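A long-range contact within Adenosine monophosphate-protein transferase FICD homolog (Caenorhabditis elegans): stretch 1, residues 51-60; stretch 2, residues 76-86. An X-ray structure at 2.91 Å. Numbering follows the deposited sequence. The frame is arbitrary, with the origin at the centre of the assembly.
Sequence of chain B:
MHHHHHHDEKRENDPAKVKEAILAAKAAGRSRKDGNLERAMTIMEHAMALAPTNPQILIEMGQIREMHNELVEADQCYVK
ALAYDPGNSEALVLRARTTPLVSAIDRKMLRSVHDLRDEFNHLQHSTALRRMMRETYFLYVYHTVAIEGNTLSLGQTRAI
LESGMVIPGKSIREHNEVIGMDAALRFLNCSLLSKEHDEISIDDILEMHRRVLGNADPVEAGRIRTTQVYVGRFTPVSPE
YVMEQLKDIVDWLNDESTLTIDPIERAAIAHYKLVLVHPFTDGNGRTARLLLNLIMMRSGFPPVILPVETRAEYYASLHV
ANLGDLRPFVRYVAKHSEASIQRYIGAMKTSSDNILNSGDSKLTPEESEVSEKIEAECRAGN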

# COMPACT_ATOMS: atom_id res chain seq x y z
N ALA B 51 35.17 -13.40 -24.74
CA ALA B 51 35.79 -13.47 -23.42
C ALA B 51 35.90 -12.09 -22.82
O ALA B 51 36.95 -11.48 -22.92
CB ALA B 51 37.16 -14.12 -23.50
N PRO B 52 34.84 -11.61 -22.15
CA PRO B 52 34.82 -10.23 -21.66
C PRO B 52 35.77 -10.01 -20.49
O PRO B 52 36.17 -8.87 -20.23
CB PRO B 52 33.36 -10.04 -21.23
CG PRO B 52 32.62 -11.03 -22.02
CD PRO B 52 33.50 -12.22 -22.15
N THR B 53 36.12 -11.06 -19.77
CA THR B 53 36.84 -10.86 -18.53
C THR B 53 38.30 -11.28 -18.67
O THR B 53 39.00 -11.43 -17.67
CB THR B 53 36.20 -11.65 -17.38
OG1 THR B 53 36.14 -13.04 -17.73
CG2 THR B 53 34.79 -11.14 -17.15
N ASN B 54 38.74 -11.45 -19.91
CA ASN B 54 40.12 -11.83 -20.19
C ASN B 54 41.04 -10.60 -20.20
O ASN B 54 40.92 -9.76 -21.09
CB ASN B 54 40.18 -12.56 -21.52
CG ASN B 54 41.57 -13.07 -21.86
OD1 ASN B 54 42.49 -12.28 -22.09
ND2 ASN B 54 41.72 -14.38 -21.91
N PRO B 55 41.95 -10.51 -19.22
CA PRO B 55 42.78 -9.32 -18.99
C PRO B 55 43.66 -8.97 -20.19
O PRO B 55 43.91 -7.80 -20.46
CB PRO B 55 43.64 -9.69 -17.78
CG PRO B 55 42.95 -10.83 -17.14
CD PRO B 55 42.19 -11.56 -18.21
N GLN B 56 44.13 -9.98 -20.90
CA GLN B 56 44.94 -9.75 -22.09
C GLN B 56 44.13 -9.06 -23.20
O GLN B 56 44.60 -8.09 -23.83
CB GLN B 56 45.51 -11.08 -22.56
CG GLN B 56 46.95 -11.27 -22.20
CD GLN B 56 47.47 -12.62 -22.63
OE1 GLN B 56 46.88 -13.29 -23.47
NE2 GLN B 56 48.62 -13.01 -22.08
N ILE B 57 42.90 -9.53 -23.40
CA ILE B 57 41.99 -8.94 -24.39
C ILE B 57 41.64 -7.52 -24.00
O ILE B 57 41.65 -6.62 -24.83
CB ILE B 57 40.69 -9.76 -24.54
CG1 ILE B 57 40.98 -11.05 -25.30
CG2 ILE B 57 39.61 -8.98 -25.29
CD1 ILE B 57 39.89 -12.04 -25.14
N LEU B 58 41.33 -7.33 -22.72
CA LEU B 58 41.02 -6.00 -22.18
C LEU B 58 42.17 -5.03 -22.38
O LEU B 58 41.95 -3.88 -22.78
CB LEU B 58 40.66 -6.10 -20.70
CG LEU B 58 39.20 -6.54 -20.47
CD1 LEU B 58 38.96 -6.93 -19.03
CD2 LEU B 58 38.25 -5.45 -20.90
N ILE B 59 43.38 -5.49 -22.09
CA ILE B 59 44.57 -4.66 -22.23
C ILE B 59 44.79 -4.27 -23.70
O ILE B 59 45.00 -3.08 -24.00
CB ILE B 59 45.80 -5.38 -21.67
CG1 ILE B 59 45.76 -5.32 -20.14
CG2 ILE B 59 47.09 -4.75 -22.17
CD1 ILE B 59 46.83 -6.17 -19.45
N GLU B 60 44.74 -5.25 -24.59
CA GLU B 60 44.92 -4.99 -26.02
C GLU B 60 43.87 -4.01 -26.58
O GLU B 60 44.20 -3.00 -27.22
CB GLU B 60 44.89 -6.30 -26.82
CG GLU B 60 45.25 -6.14 -28.30
CD GLU B 60 46.73 -5.78 -28.53
OE1 GLU B 60 47.56 -6.00 -27.62
OE2 GLU B 60 47.05 -5.28 -29.64
N GLN B 76 39.26 2.84 -19.08
CA GLN B 76 38.26 1.89 -18.57
C GLN B 76 38.65 0.42 -18.77
O GLN B 76 38.45 -0.42 -17.87
CB GLN B 76 36.90 2.20 -19.21
CG GLN B 76 36.24 3.30 -18.44
CD GLN B 76 36.06 2.93 -16.99
OE1 GLN B 76 35.39 1.94 -16.69
NE2 GLN B 76 36.68 3.67 -16.08
N CYS B 77 39.17 0.11 -19.95
CA CYS B 77 39.74 -1.20 -20.21
C CYS B 77 40.84 -1.57 -19.20
O CYS B 77 40.83 -2.69 -18.65
CB CYS B 77 40.32 -1.28 -21.63
SG CYS B 77 39.11 -1.37 -22.95
N TYR B 78 41.78 -0.66 -18.97
CA TYR B 78 42.88 -0.96 -18.03
C TYR B 78 42.35 -1.18 -16.62
O TYR B 78 42.79 -2.09 -15.91
CB TYR B 78 43.92 0.15 -18.03
CG TYR B 78 44.52 0.44 -19.39
CD1 TYR B 78 44.69 -0.57 -20.32
CD2 TYR B 78 44.89 1.74 -19.73
CE1 TYR B 78 45.23 -0.29 -21.57
CE2 TYR B 78 45.43 2.02 -20.96
CZ TYR B 78 45.59 1.00 -21.88
OH TYR B 78 46.11 1.28 -23.11
N VAL B 79 41.38 -0.36 -16.21
CA VAL B 79 40.81 -0.49 -14.88
C VAL B 79 40.14 -1.85 -14.70
O VAL B 79 40.33 -2.51 -13.66
CB VAL B 79 39.79 0.63 -14.58
CG1 VAL B 79 39.09 0.37 -13.24
CG2 VAL B 79 40.48 2.00 -14.58
N LYS B 80 39.38 -2.28 -15.71
CA LYS B 80 38.77 -3.61 -15.65
C LYS B 80 39.80 -4.75 -15.64
O LYS B 80 39.65 -5.72 -14.88
CB LYS B 80 37.79 -3.81 -16.80
CG LYS B 80 36.37 -3.41 -16.41
CD LYS B 80 35.41 -3.29 -17.58
CE LYS B 80 34.80 -4.61 -17.96
NZ LYS B 80 33.62 -4.34 -18.85
N ALA B 81 40.84 -4.63 -16.47
CA ALA B 81 41.88 -5.64 -16.49
C ALA B 81 42.55 -5.77 -15.12
O ALA B 81 42.77 -6.87 -14.61
CB ALA B 81 42.90 -5.31 -17.55
N LEU B 82 42.87 -4.64 -14.51
CA LEU B 82 43.53 -4.71 -13.22
C LEU B 82 42.56 -5.24 -12.16
O LEU B 82 42.98 -5.93 -11.24
CB LEU B 82 44.07 -3.34 -12.83
CG LEU B 82 44.69 -3.20 -11.44
CD1 LEU B 82 45.95 -4.06 -11.26
CD2 LEU B 82 44.97 -1.72 -11.15
N ALA B 83 41.27 -4.96 -12.31
CA ALA B 83 40.33 -5.38 -11.27
C ALA B 83 40.08 -6.89 -11.32
O ALA B 83 39.95 -7.53 -10.28
CB ALA B 83 39.01 -4.63 -11.40
N TYR B 84 40.04 -7.44 -12.53
CA TYR B 84 39.80 -8.86 -12.73
C TYR B 84 41.04 -9.68 -12.42
O TYR B 84 40.95 -10.87 -12.14
CB TYR B 84 39.36 -9.16 -14.16
CG TYR B 84 38.01 -8.58 -14.53
CD1 TYR B 84 37.13 -8.16 -13.54
CD2 TYR B 84 37.59 -8.50 -15.85
CE1 TYR B 84 35.90 -7.64 -13.87
CE2 TYR B 84 36.37 -7.99 -16.19
CZ TYR B 84 35.53 -7.56 -15.19
OH TYR B 84 34.29 -7.04 -15.51
N ASP B 85 42.20 -9.04 -12.51
CA ASP B 85 43.48 -9.72 -12.34
C ASP B 85 44.38 -8.91 -11.41
O ASP B 85 45.30 -8.24 -11.86
CB ASP B 85 44.14 -9.91 -13.71
CG ASP B 85 45.24 -10.97 -13.70
OD1 ASP B 85 45.28 -11.80 -12.76
OD2 ASP B 85 46.05 -10.99 -14.66
N PRO B 86 44.13 -9.00 -10.09
CA PRO B 86 44.88 -8.25 -9.05
C PRO B 86 46.39 -8.49 -9.13
O PRO B 86 46.81 -9.64 -9.09
CB PRO B 86 44.31 -8.81 -7.75
CG PRO B 86 42.98 -9.41 -8.12
CD PRO B 86 43.13 -9.91 -9.51

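This is an apolar packing contact between two nearly antiparallel helices, with no hydrogen bond crossing from one stretch to the other. Helix 55-60 and helix 76-84 run at 162° to each other, and their axes approach to 8.2 Å. Together the two stretches bury 476 Å² of surface.

The CA atoms come nearest at P55 and A81, 4.5 Å apart. A81 has only a methyl group at this close approach, which suits the place. Its CB lies 3.9 Å from L58 CB, 3.9 Å from I59 CG1 and 4.4 Å from P55 CB. One methyl group thus touches three side chains of the first helix. P55 CB also points toward the second stretch, and its ring reaches D85, just past the end of the helix, with P55 CG 3.7 Å from D85 CB. Proline suits the first turn of a helix, where its nitrogen needs no hydrogen to serve the helical bonding pattern.

L58 has the largest covered area in the contact. Its side chain is a knob in a hole formed by C77, K80, A81 and Y84. With chi1 in m and chi2 in t, L58 CD1 comes 4.0 Å from K80 CB and 3.8 Å from Y84 CD2. K80 therefore contributes aliphatic carbon here, not its charge. C77 CB packs 3.3 Å from L58 O, so a small side chain meets the backbone of the first helix. The CA atoms of L58 and C77 are 5.3 Å apart.

Y84 extends the contact past the start of the first helix. Its ring lies against T53, with Y84 CD2 3.6 Å from T53 CA and Y84 CE2 3.7 Å from T53 CG2. T53 thus offers its methyl group to the ring. P52 O approaches the ring edge, 4.1 Å from Y84 CE2. Near the other end, Y78 CB points away from the first stretch, but the end of the side chain comes nearer. Its ring edge meets I59 O, with Y78 CE1 3.7 Å from that oxygen. The Y78 hydroxyl is hydrogen-bonded elsewhere in the structure.

Local bonds order the start of the first helix. A type I turn from A51 to N54 leads into the helix. N54 caps it: I57 N donates to N54 OD1 at 3.1 Å. The N54 CA-to-CB bond points away from the second stretch, and the residue takes no part in the contact itself.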